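Local coordinates for membrane-anchored mycosin mycp1 (Mycobacterium thermoresistibile, PDB 4HVL), which is a subtilisin-like serine protease of the mycosin family and an essential component of the type VII (ESX-1) secretion system, at residues 17-22 with 88-93; 129-134 with 166-171; 319-324 with 364-369; 339-344 with 359-364. All coordinates share one frame; numbering follows the deposited sequence.

Starting from the N terminus, interaction 1 comes first: 17-22, in the loop leading to strand 23-25, meets 88-93, the loop after strand 82-86, and so closes the first strands and helices of the chain into one loop. Interaction 2 follows in series, joining strand 127-132 to helix 154-171. The two touch, Val-88 of interaction 1 packing against Arg-132, His-133 and Thr-134. Much later, interaction 3 closes a long loop by bringing the C-terminal helix 363-368 onto helix 311-328. Interaction 4, which joins the segment 359-364 to the end of helix 334-343, is nested within that loop, shares Val-364 with interaction 3, and lies across the centre of the chain from interaction 1.

Interaction 1: 17-22 with 88-93; sequences TGPDNP and VDAAGN
Two irregular loops meet where the CA atoms of Pro-19 and Val-88 come within 4.9 Å; just past this point, 88-93 folds into a type I beta turn from Asp-89 to Gly-92, closed by the backbone bond from Gly-92 N to Asp-89 O. The pyrrolidine ring of Pro-19 does most of the touching. Its CB, CG and CD all lie round Val-88 O, with Pro-19 CG the nearest at 3.2 Å from that oxygen. On the side of the turn, Pro-19 CD packs on the methyl of Ala-90, 4.0 Å from its CB. Asp-89 turns its side chain back into its own turn: OD1 takes the backbone N of Ala-91 at 3.0 Å, an Asx turn whose donor arrives on the anti side of the carboxylate, 20° out of its plane. The polar link between the loops is made by water. Thr-17 OG1 is 3.0 Å from a water that donates to Ala-90 O, and a second water, held weakly by the same hydroxyl, donates to Gly-92 O at 3.0 Å. Around the contact, Arg-160 makes a salt bridge with Asp-20 and Arg-164 bonds Gly-18 O, tying the first loop to helix 154-171. Val-88 points away from Pro-19 and touches Phe-138 of strand 138-140 and Arg-132 of strand 127-132, a member of the central parallel sheet.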
# COMPACT_ATOMS: atom_id res chain seq x y z
N THR A 17 19.87 0.13 -4.84
CA THR A 17 18.76 -0.59 -5.47
C THR A 17 19.09 -2.08 -5.64
O THR A 17 20.20 -2.51 -5.33
CB THR A 17 18.39 0.02 -6.84
OG1 THR A 17 19.46 -0.15 -7.76
CG2 THR A 17 18.08 1.48 -6.70
N GLY A 18 18.12 -2.86 -6.13
CA GLY A 18 18.34 -4.27 -6.49
C GLY A 18 17.86 -5.23 -5.41
O GLY A 18 17.68 -4.83 -4.28
N PRO A 19 17.63 -6.52 -5.76
CA PRO A 19 17.12 -7.48 -4.78
C PRO A 19 18.18 -7.86 -3.73
O PRO A 19 19.37 -7.67 -3.97
CB PRO A 19 16.74 -8.70 -5.64
CG PRO A 19 17.66 -8.62 -6.81
CD PRO A 19 17.93 -7.17 -7.06
N ASP A 20 17.72 -8.36 -2.58
CA ASP A 20 18.61 -8.88 -1.52
C ASP A 20 19.46 -10.04 -2.00
O ASP A 20 20.55 -10.26 -1.51
CB ASP A 20 17.76 -9.37 -0.34
CG ASP A 20 18.60 -9.85 0.83
OD1 ASP A 20 19.36 -9.03 1.39
OD2 ASP A 20 18.50 -11.05 1.19
N ASN A 21 18.91 -10.83 -2.90
CA ASN A 21 19.64 -11.92 -3.52
C ASN A 21 19.17 -12.09 -4.97
O ASN A 21 18.10 -11.61 -5.34
CB ASN A 21 19.44 -13.21 -2.73
CG ASN A 21 17.99 -13.46 -2.42
OD1 ASN A 21 17.22 -13.87 -3.30
ND2 ASN A 21 17.58 -13.20 -1.17
N PRO A 22 19.97 -12.75 -5.80
CA PRO A 22 19.67 -12.74 -7.23
C PRO A 22 18.31 -13.34 -7.59
O PRO A 22 17.87 -14.30 -6.96
CB PRO A 22 20.79 -13.57 -7.82
CG PRO A 22 21.91 -13.48 -6.84
CD PRO A 22 21.24 -13.45 -5.51
N VAL A 88 13.71 -6.04 -7.66
CA VAL A 88 13.49 -7.43 -8.10
C VAL A 88 14.50 -7.79 -9.17
O VAL A 88 15.31 -8.73 -9.02
CB VAL A 88 12.04 -7.58 -8.64
CG1 VAL A 88 11.79 -8.95 -9.26
CG2 VAL A 88 11.07 -7.31 -7.49
N ASP A 89 14.46 -7.04 -10.26
CA ASP A 89 15.44 -7.20 -11.32
C ASP A 89 16.58 -6.19 -11.10
O ASP A 89 16.39 -4.97 -11.10
CB ASP A 89 14.81 -7.02 -12.68
CG ASP A 89 15.68 -7.54 -13.81
OD1 ASP A 89 16.91 -7.28 -13.81
OD2 ASP A 89 15.14 -8.22 -14.72
N ALA A 90 17.78 -6.73 -10.95
CA ALA A 90 18.94 -5.93 -10.64
C ALA A 90 19.26 -4.90 -11.72
O ALA A 90 19.89 -3.91 -11.43
CB ALA A 90 20.13 -6.82 -10.38
N ALA A 91 18.81 -5.13 -12.96
CA ALA A 91 19.06 -4.20 -14.08
C ALA A 91 17.85 -3.29 -14.42
O ALA A 91 17.92 -2.48 -15.36
CB ALA A 91 19.48 -5.01 -15.31
N GLY A 92 16.77 -3.40 -13.67
CA GLY A 92 15.53 -2.70 -14.00
C GLY A 92 15.49 -1.28 -13.45
O GLY A 92 16.45 -0.81 -12.82
N ASN A 93 14.37 -0.59 -13.70
CA ASN A 93 14.20 0.80 -13.25
C ASN A 93 12.81 1.11 -12.65
O ASN A 93 12.54 2.25 -12.33
CB ASN A 93 14.52 1.78 -14.38
CG ASN A 93 13.49 1.75 -15.50
OD1 ASN A 93 12.49 1.04 -15.44
ND2 ASN A 93 13.74 2.51 -16.56
O HOH W 1 17.01 0.19 -10.04
O HOH W 2 20.63 -2.82 -8.53

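Interaction 2: 129-134 with 166-171; sequences LSLRHT and IVHAAN. With ZN (zinc ion), chain B; ZN (zinc ion), chain C.
Leu-131 meets the rim of a zinc-bound imidazole: its CD2 methyl lies in the plane of the His-168 ring, at the edge, 3.8 Å from His-168 CD2. This is a strand-helix contact in the subtilisin fold, with helix 154-171 packed on strand 127-132 of the central seven-stranded parallel sheet. The same methyl also rests on the helix, 3.9 Å from Ala-169 CB, and so sits between two consecutive helical residues. Leucine and histidine side chains cross at a slant. His-168 extends its ring with CG anti to the backbone N (chi1 177°), which places the CD2 edge against Leu-131 while ND1 binds zinc at 2.1 Å. Asp-15 OD1 is another ligand of that ion, and Asn-171 ND2 bonds Asp-15 OD2, a second-shell bond that probably helps to position the carboxylate. The apolar contact continues into the sheet, where Leu-131 touches Ala-67 of strand 65-70 and Ala-169 touches Ile-177 of strand 176-179. The strand ends at Arg-132, and the chain then supplies two ligands in a row to a different zinc ion, which Glu-181 also binds. His-133 gives ND1 to this metal and its NE2 bonds to Ser-158 O; together the zinc bond and this bond hold the ring's rotation. Next along the chain, Thr-134 OG1 coordinates the same zinc ion at 2.1 Å.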
# COMPACT_ATOMS: atom_id res chain seq x y z
N LEU A 129 6.17 8.09 -8.87
CA LEU A 129 7.45 7.38 -8.99
C LEU A 129 7.20 5.91 -8.72
O LEU A 129 6.57 5.58 -7.70
CB LEU A 129 8.46 7.93 -7.99
CG LEU A 129 8.64 9.44 -8.08
CD1 LEU A 129 9.64 9.91 -7.04
CD2 LEU A 129 9.08 9.86 -9.48
N SER A 130 7.65 5.03 -9.62
CA SER A 130 7.43 3.58 -9.49
C SER A 130 8.68 2.82 -9.03
O SER A 130 9.71 2.82 -9.70
CB SER A 130 6.94 2.98 -10.82
OG SER A 130 6.76 1.56 -10.73
N LEU A 131 8.57 2.17 -7.88
CA LEU A 131 9.62 1.30 -7.35
C LEU A 131 9.07 -0.11 -7.36
O LEU A 131 8.02 -0.37 -6.74
CB LEU A 131 9.97 1.68 -5.92
CG LEU A 131 10.61 3.04 -5.66
CD1 LEU A 131 9.55 4.15 -5.56
CD2 LEU A 131 11.42 2.98 -4.37
N ARG A 132 9.74 -1.01 -8.07
CA ARG A 132 9.34 -2.40 -8.07
C ARG A 132 10.07 -3.11 -6.91
O ARG A 132 11.29 -3.21 -6.91
CB ARG A 132 9.58 -3.10 -9.40
CG ARG A 132 9.30 -4.60 -9.30
CD ARG A 132 9.04 -5.28 -10.61
NE ARG A 132 10.26 -5.36 -11.42
CZ ARG A 132 10.36 -6.05 -12.55
NH1 ARG A 132 9.33 -6.73 -13.00
NH2 ARG A 132 11.50 -6.04 -13.22
N HIS A 133 9.29 -3.60 -5.97
CA HIS A 133 9.80 -4.38 -4.85
C HIS A 133 9.37 -5.86 -4.90
O HIS A 133 10.08 -6.71 -4.36
CB HIS A 133 9.39 -3.75 -3.52
CG HIS A 133 9.79 -4.58 -2.34
ND1 HIS A 133 8.93 -5.45 -1.73
CD2 HIS A 133 11.00 -4.76 -1.76
CE1 HIS A 133 9.57 -6.11 -0.78
NE2 HIS A 133 10.83 -5.70 -0.77
N THR A 134 8.24 -6.18 -5.56
CA THR A 134 7.73 -7.56 -5.63
C THR A 134 7.35 -7.94 -7.04
O THR A 134 6.90 -7.09 -7.80
CB THR A 134 6.47 -7.73 -4.73
OG1 THR A 134 6.87 -7.76 -3.37
CG2 THR A 134 5.73 -9.03 -4.99
N ILE A 166 12.57 1.99 0.81
CA ILE A 166 11.96 3.11 1.53
C ILE A 166 12.98 4.25 1.60
O ILE A 166 12.63 5.41 1.34
CB ILE A 166 11.46 2.68 2.93
CG1 ILE A 166 10.28 1.70 2.80
CG2 ILE A 166 10.99 3.87 3.74
CD1 ILE A 166 10.01 0.87 4.03
N VAL A 167 14.25 3.92 1.91
CA VAL A 167 15.32 4.93 1.91
C VAL A 167 15.40 5.60 0.53
O VAL A 167 15.36 6.85 0.41
CB VAL A 167 16.71 4.34 2.32
CG1 VAL A 167 17.83 5.33 2.11
CG2 VAL A 167 16.69 3.93 3.79
N HIS A 168 15.51 4.78 -0.50
CA HIS A 168 15.59 5.27 -1.86
C HIS A 168 14.35 6.12 -2.26
O HIS A 168 14.51 7.20 -2.83
CB HIS A 168 15.80 4.09 -2.80
CG HIS A 168 15.83 4.45 -4.25
ND1 HIS A 168 16.90 5.06 -4.84
CD2 HIS A 168 14.93 4.23 -5.24
CE1 HIS A 168 16.66 5.23 -6.14
NE2 HIS A 168 15.47 4.72 -6.40
N ALA A 169 13.14 5.66 -1.92
CA ALA A 169 11.92 6.42 -2.20
C ALA A 169 11.99 7.81 -1.60
O ALA A 169 11.63 8.81 -2.24
CB ALA A 169 10.69 5.68 -1.70
N ALA A 170 12.42 7.88 -0.34
CA ALA A 170 12.56 9.15 0.38
C ALA A 170 13.57 10.06 -0.32
O ALA A 170 13.31 11.25 -0.51
CB ALA A 170 12.99 8.89 1.80
N ASN A 171 14.70 9.47 -0.71
CA ASN A 171 15.75 10.21 -1.44
C ASN A 171 15.32 10.77 -2.80
O ASN A 171 15.87 11.77 -3.27
CB ASN A 171 17.02 9.35 -1.58
CG ASN A 171 17.75 9.16 -0.24
OD1 ASN A 171 17.45 9.84 0.74
ND2 ASN A 171 18.73 8.26 -0.21
ZN ZN B . 6.91 -6.07 -2.09
ZN ZN C . 18.76 5.82 -4.12

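Interaction 3: 319-324 with 364-369; sequences SGLAAL and VAALTW
Ala-366 and Leu-367 carry the contact with helix 311-328, and the path to them starts at Val-364. Its side chain points away from that helix and touches Glu-54 of helix 52-55, while its carbonyl works within its own helix: Thr-368 OG1 donates to Val-364 O at 2.6 Å, standing above the carbonyl plane. One residue on, Ala-365 O takes two backbone donors, Thr-368 N and Trp-369 N. Ala-366 then turns its methyl to the partner and meets the CD2 branch of Leu-321, with Ala-366 CB to Leu-321 CD2 at 4.1 Å. Leu-321 gets there because its CG is anti to the backbone N (chi1 -180°), extending a side chain whose first bond leaves at an angle to the contact. This is helix-on-helix packing in the subtilisin fold: helix 311-328, which carries the probable charge-relay serine Ser-312 in its first turn, is covered here by the C-terminal helix 363-368. Leu-367 follows with both methyls engaged. CD1 reaches Leu-324 CD1 at 4.0 Å, the two leucines slanting past each other, and CD2 lies against the backbone, 3.9 Å from Leu-324 O. Leu-367 also touches Ala-55 of helix 52-55, and its carbonyl oxygen accepts from the Tyr-329 hydroxyl. Beyond Thr-368, which packs on Phe-58, Trp-369 gives its backbone O to Arg-340 NH2.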
# COMPACT_ATOMS: atom_id res chain seq x y z
N SER A 319 -3.27 7.00 0.13
CA SER A 319 -2.14 7.75 -0.44
C SER A 319 -2.58 8.90 -1.34
O SER A 319 -2.07 10.00 -1.25
CB SER A 319 -1.20 6.83 -1.20
OG SER A 319 -0.59 5.92 -0.30
N GLY A 320 -3.55 8.63 -2.20
CA GLY A 320 -4.19 9.69 -2.97
C GLY A 320 -4.74 10.82 -2.13
O GLY A 320 -4.50 11.99 -2.44
N LEU A 321 -5.48 10.48 -1.08
CA LEU A 321 -6.02 11.47 -0.16
C LEU A 321 -4.93 12.26 0.53
O LEU A 321 -5.05 13.47 0.66
CB LEU A 321 -6.89 10.81 0.92
CG LEU A 321 -7.48 11.82 1.91
CD1 LEU A 321 -8.12 13.00 1.20
CD2 LEU A 321 -8.51 11.07 2.74
N ALA A 322 -3.85 11.60 0.93
CA ALA A 322 -2.74 12.29 1.55
C ALA A 322 -2.20 13.34 0.60
O ALA A 322 -1.93 14.48 1.00
CB ALA A 322 -1.66 11.30 1.97
N ALA A 323 -2.08 12.96 -0.67
CA ALA A 323 -1.62 13.87 -1.71
C ALA A 323 -2.55 15.09 -1.87
O ALA A 323 -2.10 16.22 -2.05
CB ALA A 323 -1.50 13.12 -3.03
N LEU A 324 -3.85 14.85 -1.86
CA LEU A 324 -4.81 15.93 -1.93
C LEU A 324 -4.63 16.89 -0.73
O LEU A 324 -4.64 18.11 -0.89
CB LEU A 324 -6.24 15.36 -1.92
CG LEU A 324 -6.69 14.50 -3.10
CD1 LEU A 324 -8.18 14.22 -3.01
CD2 LEU A 324 -6.37 15.20 -4.41
N VAL A 364 -13.82 14.30 1.55
CA VAL A 364 -14.38 15.65 1.59
C VAL A 364 -14.28 16.19 3.00
O VAL A 364 -13.90 17.34 3.18
CB VAL A 364 -15.83 15.69 1.11
CG1 VAL A 364 -16.47 17.05 1.40
CG2 VAL A 364 -15.90 15.39 -0.38
N ALA A 365 -14.62 15.37 3.99
CA ALA A 365 -14.45 15.77 5.37
C ALA A 365 -12.97 16.09 5.65
O ALA A 365 -12.66 17.11 6.28
CB ALA A 365 -14.97 14.70 6.32
N ALA A 366 -12.06 15.26 5.16
CA ALA A 366 -10.63 15.49 5.42
C ALA A 366 -10.18 16.83 4.84
O ALA A 366 -9.46 17.57 5.48
CB ALA A 366 -9.79 14.36 4.85
N LEU A 367 -10.64 17.13 3.63
CA LEU A 367 -10.30 18.37 2.94
C LEU A 367 -11.03 19.61 3.45
O LEU A 367 -10.51 20.72 3.28
CB LEU A 367 -10.53 18.23 1.43
CG LEU A 367 -9.56 17.27 0.75
CD1 LEU A 367 -10.05 16.88 -0.63
CD2 LEU A 367 -8.17 17.87 0.66
N THR A 368 -12.21 19.44 4.08
CA THR A 368 -13.06 20.61 4.42
C THR A 368 -13.75 20.66 5.79
O THR A 368 -14.35 21.67 6.12
CB THR A 368 -14.19 20.75 3.39
OG1 THR A 368 -15.05 19.62 3.46
CG2 THR A 368 -13.61 20.88 1.95
N TRP A 369 -13.75 19.59 6.57
CA TRP A 369 -14.65 19.55 7.74
C TRP A 369 -14.31 20.66 8.75
O TRP A 369 -13.14 20.95 8.96
CB TRP A 369 -14.64 18.16 8.42
CG TRP A 369 -15.34 18.14 9.76
CD1 TRP A 369 -16.66 17.87 9.99
CD2 TRP A 369 -14.76 18.41 11.04
NE1 TRP A 369 -16.94 17.96 11.34
CE2 TRP A 369 -15.79 18.29 12.01
CE3 TRP A 369 -13.47 18.76 11.46
CZ2 TRP A 369 -15.56 18.50 13.37
CZ3 TRP A 369 -13.24 18.97 12.83
CH2 TRP A 369 -14.29 18.83 13.77

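Interaction 4: 339-344 with 359-364; sequences NRITAT and GVIDPV
Helix 334-343 runs out at Thr-344, the first residue to leave helical angles, just where the loop 359-362 passes on its way into helix 363-368; Ile-341 lies opposite Ile-361 with CA atoms 6.5 Å apart, and Thr-344 opposite Asp-362 with CA atoms 6.4 Å apart. The isoleucines lie side by side and point the same way. Their CG2 branches touch, Ile-341 CG2 to Ile-361 CG2 at 3.4 Å, tighter than usual for two methyls. In Ile-361, chi1 of 57° puts CG1 between the backbone N and the carbonyl carbon and leaves CG2 for this meeting. Beyond them, Ile-325 and Leu-321 of helix 311-328 continue the apolar patch. At the helix end, Thr-344 O approaches the CB of Asp-362 at 3.4 Å, and the polar groups are joined through two waters. One donates to Ile-341 O and Thr-344 OG1 and accepts from Asp-362 N at 3.0 Å. The other donates to Thr-344 O and to Asp-362 OD2, each at 2.6 Å. Thr-344 OG1 itself donates to Arg-340 O at 2.8 Å, tilted 18° from the carbonyl plane, while its CG2 covers one face of the Arg-340 guanidinium. Asp-362 is the N-cap of the next helix; its OD1 accepts from Ala-365 N and forms a salt bridge with Arg-51. With Arg-51 and the helix N terminus both at this carboxylate, its negative charge is probably stabilised, and the waters let one helix end and the next helix start share their polar groups without a direct bond.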
# COMPACT_ATOMS: atom_id res chain seq x y z
N ASN A 339 -3.11 12.36 10.95
CA ASN A 339 -4.07 12.56 12.03
C ASN A 339 -5.37 13.16 11.49
O ASN A 339 -6.45 12.84 11.98
CB ASN A 339 -3.47 13.42 13.15
CG ASN A 339 -2.46 12.67 14.02
OD1 ASN A 339 -2.44 11.44 14.07
ND2 ASN A 339 -1.63 13.42 14.69
N ARG A 340 -5.24 13.98 10.46
CA ARG A 340 -6.39 14.56 9.79
C ARG A 340 -7.21 13.47 9.08
O ARG A 340 -8.45 13.47 9.15
CB ARG A 340 -5.92 15.62 8.80
CG ARG A 340 -7.04 16.36 8.07
CD ARG A 340 -7.95 17.05 9.09
NE ARG A 340 -9.03 17.76 8.43
CZ ARG A 340 -9.99 18.44 9.06
NH1 ARG A 340 -9.99 18.51 10.39
NH2 ARG A 340 -10.94 19.05 8.36
N ILE A 341 -6.51 12.55 8.41
CA ILE A 341 -7.17 11.45 7.73
C ILE A 341 -7.96 10.61 8.74
O ILE A 341 -9.14 10.32 8.50
CB ILE A 341 -6.20 10.58 6.93
CG1 ILE A 341 -5.63 11.37 5.75
CG2 ILE A 341 -6.88 9.29 6.45
CD1 ILE A 341 -4.41 10.76 5.11
N THR A 342 -7.33 10.25 9.87
CA THR A 342 -7.98 9.38 10.87
C THR A 342 -9.08 10.09 11.65
O THR A 342 -10.14 9.51 11.89
CB THR A 342 -6.98 8.75 11.86
OG1 THR A 342 -6.28 9.76 12.58
CG2 THR A 342 -5.98 7.87 11.10
N ALA A 343 -8.85 11.35 12.01
CA ALA A 343 -9.80 12.10 12.80
C ALA A 343 -11.10 12.38 12.05
O ALA A 343 -12.12 12.57 12.66
CB ALA A 343 -9.18 13.41 13.27
N THR A 344 -11.08 12.39 10.72
CA THR A 344 -12.30 12.62 9.94
C THR A 344 -12.87 11.35 9.32
O THR A 344 -13.77 11.44 8.49
CB THR A 344 -12.03 13.61 8.80
OG1 THR A 344 -11.00 13.08 7.97
CG2 THR A 344 -11.63 14.98 9.34
N GLY A 359 -11.52 3.87 11.05
CA GLY A 359 -12.64 3.72 10.11
C GLY A 359 -12.36 4.13 8.68
O GLY A 359 -11.19 4.30 8.26
N VAL A 360 -13.44 4.27 7.92
CA VAL A 360 -13.34 4.45 6.48
C VAL A 360 -13.03 5.91 6.20
O VAL A 360 -13.72 6.78 6.72
CB VAL A 360 -14.62 3.99 5.75
CG1 VAL A 360 -14.46 4.11 4.24
CG2 VAL A 360 -14.95 2.55 6.15
N ILE A 361 -12.01 6.18 5.38
CA ILE A 361 -11.65 7.55 5.08
C ILE A 361 -12.81 8.32 4.41
O ILE A 361 -13.68 7.73 3.73
CB ILE A 361 -10.38 7.67 4.18
CG1 ILE A 361 -10.53 6.90 2.87
CG2 ILE A 361 -9.17 7.20 4.94
CD1 ILE A 361 -9.63 7.41 1.75
N ASP A 362 -12.78 9.63 4.63
CA ASP A 362 -13.80 10.53 4.12
C ASP A 362 -13.09 11.74 3.52
O ASP A 362 -12.80 12.73 4.20
CB ASP A 362 -14.76 10.89 5.27
CG ASP A 362 -15.91 11.74 4.84
OD1 ASP A 362 -15.88 12.34 3.73
OD2 ASP A 362 -16.85 11.85 5.65
N PRO A 363 -12.75 11.65 2.22
CA PRO A 363 -11.96 12.69 1.56
C PRO A 363 -12.49 14.12 1.68
O PRO A 363 -11.71 15.05 1.89
CB PRO A 363 -11.98 12.24 0.10
CG PRO A 363 -11.97 10.76 0.21
CD PRO A 363 -12.96 10.50 1.33
N VAL A 364 -13.82 14.30 1.55
CA VAL A 364 -14.38 15.65 1.59
C VAL A 364 -14.28 16.19 3.00
O VAL A 364 -13.90 17.34 3.18
CB VAL A 364 -15.83 15.69 1.11
CG1 VAL A 364 -16.47 17.05 1.40
CG2 VAL A 364 -15.90 15.39 -0.38
O HOH W 3 -10.74 10.87 6.40
O HOH W 4 -16.36 11.33 8.17